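Local coordinates for Glyoxalase/Bleomycin resistance protein/dioxygenase domain (Frankia sp., PDB 2RK0) that is of unestablished function but adopts the vicinal oxygen chelate fold, whose members include glyoxalases, dioxygenases and bleomycin resistance proteins, at residues Leu27-Leu32 / Leu51-Arg56; Val88-Leu93 / Ala98-Thr103; Leu112-Arg115 / Ala121-Ala124. All coordinates share one frame; numbering follows the deposited sequence.

Interaction 1 of 3, residues Leu27-Leu32 / Leu51-Arg56; sequences LDWKEL and LSIVLR
The indole of Trp29 spans the gap to Ile53 and Leu55 in this vicinal oxygen chelate (glyoxalase-type) fold, against the mixed sheet of strands 6-12, 52-58, 40-46 and 30-36. Strand 30-36 and strand 52-58 belong to that sheet but are not neighbours, since strand 40-46 runs between them; a large side chain therefore has to cover the distance, and the closest CA atoms, those of Trp29 and Ile53, lie 8.0 Å apart.

The polar part of the contact is one hydrogen bond. Trp29 NE1 donates to Ile53 O over 3.0 Å, and the bond is fairly straight, with 158° at the hydrogen. The acceptor sits at the rim of the indole, nearly in its plane, which helps fix the rotation of the ring and satisfies the buried indole N-H. With chi1 at 174°, Trp29 holds its CG opposite the backbone N, directing the ring across toward strand 52-58.

The apolar part involves both branched partners. Ile53 places its CB 4.0 Å from Trp29 CD1, on the pyrrole side, while Leu47 and Tyr23 also pack on the indole. The Leu55 side chain points against that of Trp29 and lays one methyl over a face of the benzo ring in a CH-pi contact: Leu55 CD1 stands 4.1 Å from the centroid of the six-membered ring of Trp29, 19° off its normal.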
loop_
_atom_site.group_PDB
_atom_site.type_symbol
_atom_site.label_atom_id
_atom_site.label_comp_id
_atom_site.label_asym_id
_atom_site.label_seq_id
_atom_site.Cartn_x
_atom_site.Cartn_y
_atom_site.Cartn_z
ATOM N N LEU A 27 -9.465 -9.231 8.739
ATOM C CA LEU A 27 -10.071 -8.499 7.632
ATOM C C LEU A 27 -10.912 -9.335 6.681
ATOM O O LEU A 27 -11.307 -8.852 5.621
ATOM C CB LEU A 27 -8.975 -7.779 6.839
ATOM C CG LEU A 27 -8.039 -6.878 7.646
ATOM C CD1 LEU A 27 -6.885 -6.414 6.765
ATOM C CD2 LEU A 27 -8.809 -5.690 8.200
ATOM N N ASP A 28 -11.198 -10.577 7.056
ATOM C CA ASP A 28 -11.988 -11.452 6.195
ATOM C C ASP A 28 -11.311 -11.627 4.855
ATOM O O ASP A 28 -11.966 -11.802 3.828
ATOM C CB ASP A 28 -13.395 -10.896 5.974
ATOM C CG ASP A 28 -14.231 -10.939 7.228
ATOM O OD1 ASP A 28 -14.229 -11.999 7.885
ATOM O OD2 ASP A 28 -14.882 -9.922 7.544
ATOM N N TRP A 29 -9.986 -11.549 4.870
ATOM C CA TRP A 29 -9.190 -11.757 3.667
ATOM C C TRP A 29 -9.496 -13.193 3.271
ATOM O O TRP A 29 -9.551 -14.063 4.131
ATOM C CB TRP A 29 -7.707 -11.632 4.021
ATOM C CG TRP A 29 -6.731 -11.949 2.918
ATOM C CD1 TRP A 29 -6.348 -11.127 1.893
ATOM C CD2 TRP A 29 -5.927 -13.131 2.803
ATOM N NE1 TRP A 29 -5.348 -11.718 1.159
ATOM C CE2 TRP A 29 -5.069 -12.946 1.695
ATOM C CE3 TRP A 29 -5.844 -14.324 3.532
ATOM C CZ2 TRP A 29 -4.133 -13.913 1.301
ATOM C CZ3 TRP A 29 -4.915 -15.283 3.141
ATOM C CH2 TRP A 29 -4.070 -15.069 2.032
ATOM N N LYS A 30 -9.706 -13.445 1.984
ATOM C CA LYS A 30 -9.981 -14.803 1.528
ATOM C C LYS A 30 -8.904 -15.256 0.559
ATOM O O LYS A 30 -8.743 -14.683 -0.515
ATOM C CB LYS A 30 -11.338 -14.894 0.834
ATOM C CG LYS A 30 -11.608 -16.288 0.269
ATOM C CD LYS A 30 -12.889 -16.348 -0.542
ATOM C CE LYS A 30 -13.075 -17.736 -1.156
ATOM N NZ LYS A 30 -14.282 -17.824 -2.025
ATOM N N GLU A 31 -8.182 -16.302 0.939
ATOM C CA GLU A 31 -7.111 -16.843 0.115
ATOM C C GLU A 31 -7.670 -17.494 -1.147
ATOM O O GLU A 31 -8.577 -18.321 -1.071
ATOM C CB GLU A 31 -6.322 -17.877 0.918
ATOM C CG GLU A 31 -5.060 -18.370 0.241
ATOM C CD GLU A 31 -4.384 -19.505 1.006
ATOM O OE1 GLU A 31 -4.179 -19.367 2.231
ATOM O OE2 GLU A 31 -4.055 -20.531 0.374
ATOM N N LEU A 32 -7.132 -17.117 -2.305
ATOM C CA LEU A 32 -7.580 -17.691 -3.568
ATOM C C LEU A 32 -6.578 -18.709 -4.100
ATOM O O LEU A 32 -6.945 -19.637 -4.818
ATOM C CB LEU A 32 -7.794 -16.597 -4.617
ATOM C CG LEU A 32 -8.898 -15.571 -4.359
ATOM C CD1 LEU A 32 -9.138 -14.779 -5.628
ATOM C CD2 LEU A 32 -10.180 -16.270 -3.931
ATOM N N LEU A 51 -10.387 -5.469 -2.826
ATOM C CA LEU A 51 -8.935 -5.270 -2.810
ATOM C C LEU A 51 -8.139 -6.560 -2.707
ATOM O O LEU A 51 -8.362 -7.375 -1.808
ATOM C CB LEU A 51 -8.513 -4.342 -1.665
ATOM C CG LEU A 51 -6.993 -4.131 -1.575
ATOM C CD1 LEU A 51 -6.467 -3.508 -2.860
ATOM C CD2 LEU A 51 -6.664 -3.250 -0.389
ATOM N N SER A 52 -7.210 -6.740 -3.639
ATOM C CA SER A 52 -6.355 -7.918 -3.655
ATOM C C SER A 52 -5.104 -7.666 -2.834
ATOM O O SER A 52 -4.435 -6.646 -3.000
ATOM C CB SER A 52 -5.930 -8.282 -5.084
ATOM O OG SER A 52 -6.845 -9.168 -5.702
ATOM N N ILE A 53 -4.797 -8.602 -1.947
ATOM C CA ILE A 53 -3.607 -8.504 -1.123
ATOM C C ILE A 53 -2.828 -9.803 -1.225
ATOM O O ILE A 53 -3.360 -10.889 -0.973
ATOM C CB ILE A 53 -3.938 -8.257 0.358
ATOM C CG1 ILE A 53 -4.575 -6.883 0.522
ATOM C CG2 ILE A 53 -2.660 -8.345 1.197
ATOM C CD1 ILE A 53 -4.928 -6.556 1.936
ATOM N N VAL A 54 -1.564 -9.683 -1.607
ATOM C CA VAL A 54 -0.709 -10.847 -1.729
ATOM C C VAL A 54 0.272 -10.825 -0.564
ATOM O O VAL A 54 0.929 -9.815 -0.321
ATOM C CB VAL A 54 0.083 -10.836 -3.056
ATOM C CG1 VAL A 54 0.892 -12.121 -3.184
ATOM C CG2 VAL A 54 -0.881 -10.678 -4.245
ATOM N N LEU A 55 0.332 -11.930 0.172
ATOM C CA LEU A 55 1.244 -12.062 1.304
ATOM C C LEU A 55 2.450 -12.811 0.759
ATOM O O LEU A 55 2.303 -13.821 0.073
ATOM C CB LEU A 55 0.577 -12.850 2.436
ATOM C CG LEU A 55 -0.750 -12.247 2.918
ATOM C CD1 LEU A 55 -1.363 -13.085 4.032
ATOM C CD2 LEU A 55 -0.503 -10.836 3.406
ATOM N N ARG A 56 3.647 -12.321 1.058
ATOM C CA ARG A 56 4.841 -12.960 0.527
ATOM C C ARG A 56 5.956 -13.166 1.555
ATOM O O ARG A 56 6.403 -12.224 2.211
ATOM C CB ARG A 56 5.345 -12.128 -0.655
ATOM C CG ARG A 56 6.393 -12.799 -1.516
ATOM C CD ARG A 56 6.594 -12.013 -2.808
ATOM N NE ARG A 56 5.423 -12.087 -3.678
ATOM C CZ ARG A 56 5.197 -13.071 -4.545
ATOM N NH1 ARG A 56 6.065 -14.067 -4.669
ATOM N NH2 ARG A 56 4.101 -13.067 -5.285
#

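Interaction 2 of 3, residues Val88-Leu93 / Ala98-Thr103; sequences VLEERL and AAFTPT
Leu93 and Ala98 bring the two backbones nearest, their CA atoms 5.0 Å apart, where the chain leaves helix 83-96 of this vicinal oxygen chelate (glyoxalase-type) fold and doubles back alongside it before entering strand 104-106. Ala98 N donates to Leu93 O at 2.9 Å. This is a 6→1 backbone bond just past the helix, of the kind found in a Schellman motif, and it holds the start of the loop against the last turns. By Glu90 and Pro102 the CA atoms have separated to 7.2 Å.

Farther along, side chains bridge the wider gap. Leu93 and Phe100 form the apolar centre. Phe100 carries its CG between its own backbone N and carbonyl carbon (chi1 75°), which turns the ring back over the helix, and Leu93 CB lies over one face, 3.9 Å from the Phe100 ring centroid. The CD1 branch of Leu93 reaches the root of the same side chain, 3.7 Å from Phe100 CB, whereas its other methyl packs on Ala98. Phe114 of strand 109-115 also touches both Leu93 and Phe100, linking this packing to the sheet.

Toward the end of the loop the contact becomes polar. Extended beyond CG, the Glu90 side chain crosses that of Thr103 at about a right angle and offers one carboxylate oxygen to two donors. Thr103 N approaches Glu90 OE2 from well above the carboxylate plane, at 3.1 Å. The hydroxyl comes in on the same face but nearer the plane, on the anti side; Thr103 OG1 donates to Glu90 OE2 at 2.5 Å, an unusually short separation whose exact length is doubtful.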
loop_
_atom_site.group_PDB
_atom_site.type_symbol
_atom_site.label_atom_id
_atom_site.label_comp_id
_atom_site.label_asym_id
_atom_site.label_seq_id
_atom_site.Cartn_x
_atom_site.Cartn_y
_atom_site.Cartn_z
ATOM N N VAL A 88 -16.558 -3.574 14.697
ATOM C CA VAL A 88 -16.259 -4.984 14.494
ATOM C C VAL A 88 -14.750 -5.228 14.458
ATOM O O VAL A 88 -14.253 -6.194 15.049
ATOM C CB VAL A 88 -16.909 -5.507 13.192
ATOM C CG1 VAL A 88 -16.472 -6.943 12.927
ATOM C CG2 VAL A 88 -18.439 -5.432 13.303
ATOM N N LEU A 89 -14.021 -4.356 13.768
ATOM C CA LEU A 89 -12.567 -4.486 13.690
ATOM C C LEU A 89 -11.952 -4.429 15.089
ATOM O O LEU A 89 -11.097 -5.241 15.434
ATOM C CB LEU A 89 -11.965 -3.365 12.838
ATOM C CG LEU A 89 -11.809 -3.599 11.339
ATOM C CD1 LEU A 89 -11.389 -2.305 10.650
ATOM C CD2 LEU A 89 -10.775 -4.692 11.108
ATOM N N GLU A 90 -12.373 -3.457 15.890
ATOM C CA GLU A 90 -11.830 -3.339 17.241
ATOM C C GLU A 90 -12.089 -4.610 18.043
ATOM O O GLU A 90 -11.229 -5.069 18.788
ATOM C CB GLU A 90 -12.447 -2.147 17.974
ATOM C CG GLU A 90 -11.877 -0.803 17.593
ATOM C CD GLU A 90 -12.345 0.291 18.532
ATOM O OE1 GLU A 90 -12.127 0.162 19.754
ATOM O OE2 GLU A 90 -12.928 1.282 18.056
ATOM N N GLU A 91 -13.285 -5.169 17.886
ATOM C CA GLU A 91 -13.660 -6.388 18.595
ATOM C C GLU A 91 -12.744 -7.539 18.199
ATOM O O GLU A 91 -12.242 -8.271 19.053
ATOM C CB GLU A 91 -15.115 -6.743 18.282
ATOM C CG GLU A 91 -16.115 -5.668 18.695
ATOM C CD GLU A 91 -17.510 -5.893 18.105
ATOM O OE1 GLU A 91 -18.067 -6.995 18.289
ATOM O OE2 GLU A 91 -18.044 -4.959 17.461
ATOM N N ARG A 92 -12.528 -7.700 16.901
ATOM C CA ARG A 92 -11.665 -8.764 16.397
ATOM C C ARG A 92 -10.214 -8.563 16.823
ATOM O O ARG A 92 -9.537 -9.510 17.237
ATOM C CB ARG A 92 -11.748 -8.820 14.873
ATOM C CG ARG A 92 -13.084 -9.319 14.353
ATOM C CD ARG A 92 -13.124 -9.275 12.839
ATOM N NE ARG A 92 -14.376 -9.792 12.305
ATOM C CZ ARG A 92 -14.689 -9.788 11.015
ATOM N NH1 ARG A 92 -13.841 -9.285 10.125
ATOM N NH2 ARG A 92 -15.845 -10.297 10.610
ATOM N N LEU A 93 -9.733 -7.327 16.716
ATOM C CA LEU A 93 -8.354 -7.019 17.094
ATOM C C LEU A 93 -8.129 -7.341 18.568
ATOM O O LEU A 93 -7.140 -7.976 18.928
ATOM C CB LEU A 93 -8.046 -5.538 16.833
ATOM C CG LEU A 93 -8.051 -5.118 15.356
ATOM C CD1 LEU A 93 -7.945 -3.600 15.246
ATOM C CD2 LEU A 93 -6.899 -5.797 14.629
ATOM N N ALA A 98 -4.302 -8.309 19.233
ATOM C CA ALA A 98 -3.483 -7.535 18.308
ATOM C C ALA A 98 -3.177 -6.141 18.864
ATOM O O ALA A 98 -3.767 -5.714 19.860
ATOM C CB ALA A 98 -4.201 -7.411 16.974
ATOM N N ALA A 99 -2.248 -5.439 18.220
ATOM C CA ALA A 99 -1.885 -4.084 18.625
ATOM C C ALA A 99 -2.794 -3.089 17.899
ATOM O O ALA A 99 -2.942 -3.146 16.678
ATOM C CB ALA A 99 -0.425 -3.798 18.286
ATOM N N PHE A 100 -3.412 -2.186 18.654
ATOM C CA PHE A 100 -4.294 -1.192 18.062
ATOM C C PHE A 100 -4.720 -0.155 19.087
ATOM O O PHE A 100 -4.657 -0.389 20.294
ATOM C CB PHE A 100 -5.546 -1.865 17.473
ATOM C CG PHE A 100 -6.547 -2.311 18.510
ATOM C CD1 PHE A 100 -7.614 -1.492 18.867
ATOM C CD2 PHE A 100 -6.411 -3.545 19.142
ATOM C CE1 PHE A 100 -8.537 -1.898 19.843
ATOM C CE2 PHE A 100 -7.325 -3.963 20.120
ATOM C CZ PHE A 100 -8.388 -3.141 20.470
ATOM N N THR A 101 -5.139 0.999 18.590
ATOM C CA THR A 101 -5.614 2.070 19.451
ATOM C C THR A 101 -7.104 2.206 19.179
ATOM O O THR A 101 -7.572 1.883 18.089
ATOM C CB THR A 101 -4.917 3.420 19.146
ATOM O OG1 THR A 101 -4.736 3.564 17.730
ATOM C CG2 THR A 101 -3.568 3.495 19.835
ATOM N N PRO A 102 -7.869 2.669 20.176
ATOM C CA PRO A 102 -9.315 2.838 20.010
ATOM C C PRO A 102 -9.602 3.735 18.807
ATOM O O PRO A 102 -8.795 4.595 18.455
ATOM C CB PRO A 102 -9.741 3.496 21.324
ATOM C CG PRO A 102 -8.713 2.998 22.312
ATOM C CD PRO A 102 -7.435 3.097 21.519
ATOM N N THR A 103 -10.751 3.536 18.176
ATOM C CA THR A 103 -11.108 4.364 17.039
ATOM C C THR A 103 -11.074 5.821 17.485
ATOM O O THR A 103 -11.611 6.176 18.526
ATOM C CB THR A 103 -12.499 4.009 16.527
ATOM O OG1 THR A 103 -12.468 2.672 16.013
ATOM C CG2 THR A 103 -12.949 4.997 15.435
#

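Interaction 3 of 3, residues Leu112-Arg115 / Ala121-Ala124; sequences LAFR and ALEA
Phe114 and Leu122 face each other across a β-hairpin, strands 109-115 and 121-127, in the second mixed sheet of the vicinal oxygen chelate fold. Their side chains cross obliquely on the face that also bears Leu112 and Ala124, the face packed by helices 83-96 and 16-27. A chi1 of 58° swings the Phe114 ring over toward the partner strand. Leu122 CB then lies over one face of the ring, 3.9 Å from its centroid and 18° off the normal, in a CH-pi contact. The CD1 methyl of Leu122 lies on the same side of the ring, beyond its CE1 corner, 3.6 Å from Phe114 CE1. Elsewhere on the ring, Phe114 CE2 approaches Ala124 CB, with Ala124 N at the edge, near the ring plane. Trp22 of helix 16-27 also packs on this phenyl group.

Beneath these side chains, Phe114 and Leu122 are an antiparallel hydrogen-bonded pair, as are Leu112 and Ala124. Each pair exchanges two backbone bonds; Phe114 N reaches Leu122 O at 3.0 Å, and Leu122 N returns to Phe114 O. Between the pairs, Glu123 CA makes a CA-H...O contact of 3.2 Å with Leu112 O. The short strand segments run at 150° to each other.

The reverse face carries Ala113, Arg115, Ala121 and Glu123. Here Arg115 bends at chi2 and folds back over the non-hydrogen-bonded partner, bringing its CD to 3.7 Å from Ala121 CA. Its NH1 is hydrogen-bonded to Asn119 O in the hairpin turn. One guanidinium face rests on the methyl of Ala121, with Arg115 NH1 3.9 Å from Ala121 CB.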
loop_
_atom_site.group_PDB
_atom_site.type_symbol
_atom_site.label_atom_id
_atom_site.label_comp_id
_atom_site.label_asym_id
_atom_site.label_seq_id
_atom_site.Cartn_x
_atom_site.Cartn_y
_atom_site.Cartn_z
ATOM N N LEU A 112 -9.061 4.056 12.768
ATOM C CA LEU A 112 -8.700 2.970 13.663
ATOM C C LEU A 112 -7.314 2.545 13.195
ATOM O O LEU A 112 -7.157 2.063 12.074
ATOM C CB LEU A 112 -9.694 1.817 13.524
ATOM C CG LEU A 112 -9.400 0.519 14.279
ATOM C CD1 LEU A 112 -9.159 0.817 15.745
ATOM C CD2 LEU A 112 -10.571 -0.446 14.098
ATOM N N ALA A 113 -6.302 2.755 14.030
ATOM C CA ALA A 113 -4.943 2.393 13.652
ATOM C C ALA A 113 -4.563 1.070 14.301
ATOM O O ALA A 113 -4.739 0.885 15.510
ATOM C CB ALA A 113 -3.970 3.505 14.075
ATOM N N PHE A 114 -4.053 0.139 13.497
ATOM C CA PHE A 114 -3.671 -1.167 14.017
ATOM C C PHE A 114 -2.480 -1.762 13.267
ATOM O O PHE A 114 -2.047 -1.240 12.234
ATOM C CB PHE A 114 -4.883 -2.114 13.975
ATOM C CG PHE A 114 -5.479 -2.300 12.595
ATOM C CD1 PHE A 114 -5.266 -3.482 11.885
ATOM C CD2 PHE A 114 -6.266 -1.306 12.017
ATOM C CE1 PHE A 114 -5.833 -3.682 10.616
ATOM C CE2 PHE A 114 -6.840 -1.486 10.747
ATOM C CZ PHE A 114 -6.622 -2.678 10.048
ATOM N N ARG A 115 -1.947 -2.856 13.796
ATOM C CA ARG A 115 -0.793 -3.508 13.189
ATOM C C ARG A 115 -1.095 -4.970 12.911
ATOM O O ARG A 115 -1.883 -5.585 13.618
ATOM C CB ARG A 115 0.403 -3.441 14.138
ATOM C CG ARG A 115 0.730 -2.059 14.642
ATOM C CD ARG A 115 1.440 -1.253 13.594
ATOM N NE ARG A 115 1.848 0.047 14.114
ATOM C CZ ARG A 115 3.030 0.604 13.872
ATOM N NH1 ARG A 115 3.917 -0.036 13.118
ATOM N NH2 ARG A 115 3.322 1.800 14.375
ATOM N N ALA A 121 2.049 -1.251 9.681
ATOM C CA ALA A 121 1.057 -0.242 10.020
ATOM C C ALA A 121 -0.126 -0.155 9.061
ATOM O O ALA A 121 0.039 0.145 7.878
ATOM C CB ALA A 121 1.725 1.126 10.143
ATOM N N LEU A 122 -1.319 -0.403 9.602
ATOM C CA LEU A 122 -2.567 -0.363 8.848
ATOM C C LEU A 122 -3.567 0.580 9.519
ATOM O O LEU A 122 -3.439 0.905 10.707
ATOM C CB LEU A 122 -3.185 -1.761 8.785
ATOM C CG LEU A 122 -2.300 -2.880 8.242
ATOM C CD1 LEU A 122 -3.030 -4.222 8.392
ATOM C CD2 LEU A 122 -1.960 -2.591 6.781
ATOM N N GLU A 123 -4.559 1.015 8.747
ATOM C CA GLU A 123 -5.599 1.905 9.242
ATOM C C GLU A 123 -6.931 1.604 8.558
ATOM O O GLU A 123 -6.966 1.095 7.433
ATOM C CB GLU A 123 -5.266 3.377 8.957
ATOM C CG GLU A 123 -3.982 3.906 9.553
ATOM C CD GLU A 123 -3.876 5.423 9.411
ATOM O OE1 GLU A 123 -4.383 5.966 8.407
ATOM O OE2 GLU A 123 -3.278 6.068 10.294
ATOM N N ALA A 124 -8.016 1.914 9.259
ATOM C CA ALA A 124 -9.371 1.769 8.729
ATOM C C ALA A 124 -9.929 3.174 8.901
ATOM O O ALA A 124 -9.858 3.748 9.990
ATOM C CB ALA A 124 -10.170 0.788 9.536
#

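In the fold
Interactions 2 and 3 have centres about 9 Å apart and meet along strand 109-115: Ala99 O and Arg115 N, 3.1 Å apart, probably form a hydrogen bond, as do Thr101 N and Ala113 O. Interaction 3 lies within the sheet of strands 72-80, 121-127, 109-115 and 104-106, and interaction 2 lies beside it. Interaction 1 involves the other sheet, of strands 6-12, 52-58, 40-46 and 30-36, its centre about 19 Å from that of interaction 2 and about 16 Å from that of interaction 3. Even so, Asp28 OD2 makes a 2.9 Å salt bridge to Arg92 NH1, and Leu27 CD2 packs on both Leu89 and Phe114.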